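PDB 5K3J: acyl-coenzyme A oxidase acox-1.2 from Caenorhabditis elegans, which catalyses the FAD-dependent first step of peroxisomal beta-oxidation on ascaroside-CoA pheromone precursors with a five-carbon omega side chain, passing electrons to oxygen. Local coordinates for residues A520-L523 against T524-S527. Numbering follows the deposited sequence.
With ATP (adenosine-5'-triphosphate), chain D.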
loop_
_atom_site.group_PDB
_atom_site.type_symbol
_atom_site.label_atom_id
_atom_site.label_comp_id
_atom_site.label_asym_id
_atom_site.label_seq_id
_atom_site.Cartn_x
_atom_site.Cartn_y
_atom_site.Cartn_z
ATOM N N ALA A 520 20.717 -15.408 -0.935
ATOM C CA ALA A 520 20.028 -14.451 -0.069
ATOM C C ALA A 520 18.507 -14.601 -0.064
ATOM O O ALA A 520 17.863 -14.339 0.952
ATOM C CB ALA A 520 20.408 -13.028 -0.461
ATOM N N VAL A 521 17.930 -15.016 -1.188
ATOM C CA VAL A 521 16.478 -15.152 -1.276
ATOM C C VAL A 521 15.984 -16.384 -0.520
ATOM O O VAL A 521 15.006 -16.306 0.224
ATOM C CB VAL A 521 15.998 -15.228 -2.736
ATOM C CG1 VAL A 521 14.484 -15.374 -2.784
ATOM C CG2 VAL A 521 16.422 -13.985 -3.494
ATOM N N GLU A 522 16.660 -17.515 -0.713
ATOM C CA GLU A 522 16.327 -18.747 -0.000
ATOM C C GLU A 522 16.392 -18.540 1.506
ATOM O O GLU A 522 15.538 -19.025 2.251
ATOM C CB GLU A 522 17.269 -19.880 -0.406
ATOM C CG GLU A 522 17.042 -20.393 -1.814
ATOM C CD GLU A 522 15.650 -20.961 -2.002
ATOM O OE1 GLU A 522 15.176 -21.687 -1.102
ATOM O OE2 GLU A 522 15.029 -20.678 -3.045
ATOM N N LEU A 523 17.414 -17.810 1.940
ATOM C CA LEU A 523 17.633 -17.523 3.351
ATOM C C LEU A 523 16.505 -16.699 3.957
ATOM O O LEU A 523 16.174 -16.855 5.131
ATOM C CB LEU A 523 18.963 -16.793 3.529
ATOM C CG LEU A 523 20.214 -17.590 3.164
ATOM C CD1 LEU A 523 21.391 -16.657 3.001
ATOM C CD2 LEU A 523 20.495 -18.624 4.232
ATOM N N THR A 524 15.922 -15.814 3.156
ATOM C CA THR A 524 14.806 -15.004 3.629
ATOM C C THR A 524 13.517 -15.817 3.653
ATOM O O THR A 524 12.619 -15.545 4.447
ATOM C CB THR A 524 14.586 -13.751 2.762
ATOM O OG1 THR A 524 14.364 -14.144 1.401
ATOM C CG2 THR A 524 15.792 -12.829 2.832
ATOM N N ARG A 525 13.424 -16.810 2.774
ATOM C CA ARG A 525 12.289 -17.722 2.794
ATOM C C ARG A 525 12.333 -18.526 4.082
ATOM O O ARG A 525 11.300 -18.820 4.686
ATOM C CB ARG A 525 12.307 -18.656 1.584
ATOM C CG ARG A 525 12.344 -17.944 0.245
ATOM C CD ARG A 525 12.401 -18.942 -0.899
ATOM N NE ARG A 525 12.595 -18.295 -2.195
ATOM C CZ ARG A 525 11.617 -17.759 -2.918
ATOM N NH1 ARG A 525 10.367 -17.782 -2.473
ATOM N NH2 ARG A 525 11.889 -17.194 -4.086
ATOM N N ALA A 526 13.548 -18.869 4.498
ATOM C CA ALA A 526 13.774 -19.593 5.741
ATOM C C ALA A 526 13.346 -18.764 6.944
ATOM O O ALA A 526 12.638 -19.255 7.827
ATOM C CB ALA A 526 15.238 -19.988 5.866
ATOM N N SER A 527 13.786 -17.509 6.976
ATOM C CA SER A 527 13.448 -16.601 8.064
ATOM C C SER A 527 11.938 -16.467 8.233
ATOM O O SER A 527 11.417 -16.666 9.328
ATOM C CB SER A 527 14.075 -15.225 7.828
ATOM O OG SER A 527 15.482 -15.264 7.999
HETATM P PG ATP D . 7.284 -17.457 -0.059
HETATM O O1G ATP D . 8.386 -18.227 0.628
HETATM O O2G ATP D . 7.371 -17.471 -1.568
HETATM O O3G ATP D . 5.903 -17.722 0.493
HETATM P PB ATP D . 6.809 -14.713 -0.371
HETATM O O1B ATP D . 5.946 -14.016 0.656
HETATM O O2B ATP D . 6.193 -15.209 -1.659
HETATM O O3B ATP D . 7.586 -15.926 0.349
HETATM P PA ATP D . 8.935 -14.019 -2.022
HETATM O O1A ATP D . 10.361 -14.272 -1.587
HETATM O O2A ATP D . 8.213 -15.041 -2.870
HETATM O O3A ATP D . 8.043 -13.740 -0.713
HETATM O "O5'" ATP D . 8.870 -12.600 -2.774
HETATM C "C5'" ATP D . 7.613 -12.033 -3.144
HETATM C "C4'" ATP D . 7.718 -10.538 -2.898
HETATM O "O4'" ATP D . 7.300 -10.208 -1.569
HETATM C "C3'" ATP D . 9.164 -10.101 -3.053
HETATM O "O3'" ATP D . 9.248 -9.053 -4.020
HETATM C "C2'" ATP D . 9.575 -9.597 -1.686
HETATM O "O2'" ATP D . 10.355 -8.404 -1.777
HETATM C "C1'" ATP D . 8.262 -9.343 -0.962
HETATM N N9 ATP D . 8.366 -9.627 0.492
HETATM C C8 ATP D . 8.334 -10.847 1.056
HETATM N N7 ATP D . 8.448 -10.772 2.405
HETATM C C5 ATP D . 8.553 -9.472 2.728
HETATM C C6 ATP D . 8.704 -8.692 3.979
HETATM N N6 ATP D . 8.764 -9.302 5.189
HETATM N N1 ATP D . 8.774 -7.347 3.867
HETATM C C2 ATP D . 8.715 -6.728 2.673
HETATM N N3 ATP D . 8.582 -7.371 1.501
HETATM C C4 ATP D . 8.497 -8.721 1.463
#
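The side chain of Arg525 runs back along its helix, alongside Val521 and across Glu522. Arg525 CB lies 3.3 Å from Glu522 O, and CG, anti to its own carbonyl carbon (chi1 -56°), comes close to Val521 O. The chain then stays extended to NE, and the distance of 3.5 Å between Arg525 NE and Glu522 OE2 marks a salt bridge at the long end of the range, the carboxylate and guanidinium planes being 31° apart. Alongside, Val521 CG1 sits 3.4 Å from Arg525 NH2, an oblique methyl contact. Tyr591 OH of the second subunit bonds both Arg525 NH2 and Glu522 OE2, while Glu522 OE1 takes Gln494 NE2. The pairings of Arg525 with Glu522 (i to i+3) and Val521 (i to i+4) lie at the start of helix 520-543 in the acyl-CoA oxidase C-terminal region, where two subunits share the ATP. At the tip, Arg525 NH1 approaches ATP O2G at 3.1 Å. That gamma-phosphate oxygen is in the guanidinium plane at its edge, and O1A of the alpha-phosphate lies over one face. A leucine in place of Arg525 would probably cost Glu522 OE2 its ion pair within the helix, Tyr591 of the second subunit a hydrogen-bond partner, and the triphosphate a positive charge. Nearer the backbone, Val521 O accepts both Arg525 N at 3.0 Å and the hydroxyl of Thr524, whose OG1 is turned back toward the preceding turn by a chi1 of 58°.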